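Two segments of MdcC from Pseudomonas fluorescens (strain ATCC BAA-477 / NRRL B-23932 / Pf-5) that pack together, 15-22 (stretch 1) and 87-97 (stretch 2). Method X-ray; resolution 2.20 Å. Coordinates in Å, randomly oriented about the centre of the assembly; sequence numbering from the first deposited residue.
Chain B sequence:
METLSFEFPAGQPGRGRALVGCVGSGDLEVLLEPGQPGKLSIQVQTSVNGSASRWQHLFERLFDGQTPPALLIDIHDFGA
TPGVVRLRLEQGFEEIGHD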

# COMPACT_ATOMS: atom_id res chain seq x y z
N ARG B 15 18.29 -23.75 5.46
CA ARG B 15 18.96 -25.00 5.16
C ARG B 15 19.32 -25.19 3.69
O ARG B 15 20.10 -26.08 3.35
CB ARG B 15 18.13 -26.18 5.68
CG ARG B 15 17.06 -26.73 4.76
CD ARG B 15 16.00 -27.49 5.58
NE ARG B 15 14.79 -26.71 5.80
CZ ARG B 15 13.73 -27.14 6.48
NH1 ARG B 15 13.74 -28.34 7.04
NH2 ARG B 15 12.66 -26.37 6.61
N GLY B 16 18.82 -24.32 2.82
CA GLY B 16 19.33 -24.32 1.46
C GLY B 16 20.44 -23.30 1.29
O GLY B 16 20.87 -22.67 2.25
N ARG B 17 20.92 -23.16 0.05
CA ARG B 17 21.84 -22.08 -0.31
C ARG B 17 21.26 -21.34 -1.52
O ARG B 17 20.46 -21.91 -2.27
CB ARG B 17 23.21 -22.62 -0.67
CG ARG B 17 23.13 -23.27 -2.01
CD ARG B 17 24.43 -23.72 -2.59
NE ARG B 17 25.42 -24.12 -1.63
CZ ARG B 17 26.61 -24.59 -2.00
NH1 ARG B 17 26.87 -24.70 -3.30
NH2 ARG B 17 27.51 -24.95 -1.10
N ALA B 18 21.64 -20.08 -1.72
CA ALA B 18 21.21 -19.38 -2.92
C ALA B 18 22.17 -18.29 -3.37
O ALA B 18 22.83 -17.65 -2.57
CB ALA B 18 19.79 -18.78 -2.73
N LEU B 19 22.23 -18.10 -4.68
CA LEU B 19 22.94 -16.98 -5.24
C LEU B 19 22.00 -16.19 -6.14
O LEU B 19 21.39 -16.75 -7.05
CB LEU B 19 24.16 -17.44 -6.04
CG LEU B 19 24.62 -16.29 -6.94
CD1 LEU B 19 25.77 -15.49 -6.34
CD2 LEU B 19 24.92 -16.77 -8.34
N VAL B 20 21.90 -14.89 -5.91
CA VAL B 20 21.03 -14.06 -6.74
C VAL B 20 21.83 -12.86 -7.22
O VAL B 20 22.68 -12.35 -6.51
CB VAL B 20 19.77 -13.60 -5.97
CG1 VAL B 20 19.04 -12.51 -6.72
CG2 VAL B 20 18.83 -14.77 -5.76
N GLY B 21 21.59 -12.43 -8.45
CA GLY B 21 22.15 -11.18 -8.92
C GLY B 21 23.49 -11.30 -9.60
O GLY B 21 23.94 -12.38 -9.97
N CYS B 22 24.14 -10.15 -9.73
CA CYS B 22 25.33 -10.04 -10.54
C CYS B 22 26.03 -8.73 -10.18
O CYS B 22 25.37 -7.76 -9.82
CB CYS B 22 24.94 -10.10 -12.01
SG CYS B 22 26.21 -9.76 -13.13
N LEU B 87 14.84 -5.68 -3.30
CA LEU B 87 14.20 -6.67 -4.16
C LEU B 87 15.03 -7.95 -4.30
O LEU B 87 14.50 -9.06 -4.21
CB LEU B 87 13.93 -6.06 -5.53
CG LEU B 87 12.95 -6.80 -6.43
CD1 LEU B 87 11.59 -6.97 -5.73
CD2 LEU B 87 12.79 -6.06 -7.75
N ARG B 88 16.33 -7.80 -4.51
CA ARG B 88 17.23 -8.95 -4.60
C ARG B 88 17.38 -9.75 -3.32
O ARG B 88 17.46 -10.98 -3.36
CB ARG B 88 18.60 -8.50 -5.04
CG ARG B 88 18.61 -8.27 -6.51
CD ARG B 88 19.97 -8.42 -7.03
NE ARG B 88 19.97 -9.12 -8.30
CZ ARG B 88 19.58 -8.60 -9.45
NH1 ARG B 88 19.10 -7.36 -9.48
NH2 ARG B 88 19.65 -9.33 -10.56
N LEU B 89 17.43 -9.04 -2.19
CA LEU B 89 17.52 -9.69 -0.90
C LEU B 89 16.27 -10.53 -0.69
O LEU B 89 16.34 -11.64 -0.16
CB LEU B 89 17.70 -8.66 0.21
CG LEU B 89 19.15 -8.27 0.46
CD1 LEU B 89 19.24 -6.98 1.25
CD2 LEU B 89 19.81 -9.40 1.22
N GLU B 90 15.12 -10.00 -1.11
CA GLU B 90 13.86 -10.74 -0.97
C GLU B 90 13.85 -11.94 -1.92
O GLU B 90 13.40 -13.02 -1.54
CB GLU B 90 12.66 -9.81 -1.20
CG GLU B 90 12.39 -8.87 0.01
CD GLU B 90 11.49 -7.66 -0.31
OE1 GLU B 90 11.53 -7.15 -1.46
OE2 GLU B 90 10.77 -7.18 0.60
N GLN B 91 14.38 -11.76 -3.14
CA GLN B 91 14.56 -12.88 -4.07
C GLN B 91 15.45 -14.00 -3.49
O GLN B 91 15.16 -15.20 -3.64
CB GLN B 91 15.19 -12.40 -5.38
CG GLN B 91 14.35 -11.42 -6.19
CD GLN B 91 15.07 -10.95 -7.47
OE1 GLN B 91 16.28 -11.18 -7.65
NE2 GLN B 91 14.32 -10.27 -8.34
N GLY B 92 16.54 -13.60 -2.85
CA GLY B 92 17.44 -14.53 -2.20
C GLY B 92 16.77 -15.31 -1.08
O GLY B 92 16.86 -16.54 -1.04
N PHE B 93 16.10 -14.60 -0.17
CA PHE B 93 15.40 -15.24 0.95
C PHE B 93 14.31 -16.18 0.47
O PHE B 93 14.07 -17.21 1.08
CB PHE B 93 14.80 -14.19 1.90
CG PHE B 93 15.78 -13.66 2.92
CD1 PHE B 93 16.42 -12.44 2.71
CD2 PHE B 93 16.06 -14.38 4.07
CE1 PHE B 93 17.32 -11.94 3.65
CE2 PHE B 93 16.97 -13.89 5.00
CZ PHE B 93 17.60 -12.67 4.80
N GLU B 94 13.66 -15.81 -0.64
CA GLU B 94 12.64 -16.64 -1.27
C GLU B 94 13.17 -18.01 -1.71
O GLU B 94 12.55 -19.03 -1.44
CB GLU B 94 12.06 -15.93 -2.49
CG GLU B 94 10.56 -16.08 -2.65
CD GLU B 94 9.79 -15.03 -1.85
OE1 GLU B 94 10.44 -14.24 -1.13
OE2 GLU B 94 8.54 -14.99 -1.96
N GLU B 95 14.30 -18.01 -2.43
CA GLU B 95 14.92 -19.26 -2.89
C GLU B 95 15.39 -20.17 -1.75
O GLU B 95 15.20 -21.39 -1.80
CB GLU B 95 16.11 -18.96 -3.80
CG GLU B 95 15.74 -18.47 -5.17
CD GLU B 95 16.94 -18.43 -6.11
OE1 GLU B 95 17.84 -19.29 -5.97
OE2 GLU B 95 16.96 -17.56 -7.00
N ILE B 96 15.98 -19.57 -0.72
CA ILE B 96 16.51 -20.29 0.43
C ILE B 96 15.43 -21.13 1.14
O ILE B 96 15.73 -22.17 1.74
CB ILE B 96 17.16 -19.30 1.44
CG1 ILE B 96 18.57 -19.75 1.81
CG2 ILE B 96 16.33 -19.15 2.71
CD1 ILE B 96 19.56 -19.50 0.74
N GLY B 97 14.17 -20.69 1.07
CA GLY B 97 13.05 -21.40 1.66
C GLY B 97 12.22 -22.18 0.65
O GLY B 97 10.99 -22.19 0.73
O HOH W 1 20.79 -19.98 -6.22

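Strand 18-21 lies along helix 87-96 with the chain running nearly the other way, at 155° between the two directions, and the axes come within 7.9 Å. No direct hydrogen bond joins the stretches; the contact rests on packing and one bridging water. The helix satisfies its own backbone through bonds such as G92 N to R88 O (2.8 Å), and most of its contacts with the strand are made by side chains.

L87 lies out of reach, so contact begins at R88. Its long side chain reaches the end of the strand, where R88 NE sits 3.1 Å from G21 CA, near the guanidinium plane, and R88 NE is 3.9 Å from V20 CG1. A side chain at G21 would collide with that NE, and the backbone angles of G21 by themselves call for glycine. L89 points away and E90 is beyond reach. Q91 then brings its OE1 to 3.2 Å from V20 CG1, a van der Waals approach, since a methyl carbon offers no conventional hydrogen bond.

At G92 the strand meets helix backbone: V20 CG2 rests 3.8 Å from G92 CA. V20, buried and branched at CB, thus spreads its two methyls over several helix residues.

E95 combines both kinds of contact. Its carboxylate flanks the small side chains, with OE2 3.6 Å from V20 CG2 and OE1 3.8 Å from A18 CB. A water donates a hydrogen bond to E95 OE1 (3.0 Å from its O) and accepts one from L19 N (2.8 Å to the same O), linking carboxylate to strand backbone.

I96 starts sideways, but its end comes nearer: I96 CD1 packs 3.6 Å from A18 CB, an apolar pairing, and I96 CG1 lies 3.7 Å from G16 O. I96 CD1 also lies against the backbone, 3.3 Å from A18 N and 3.4 Å from R17 C.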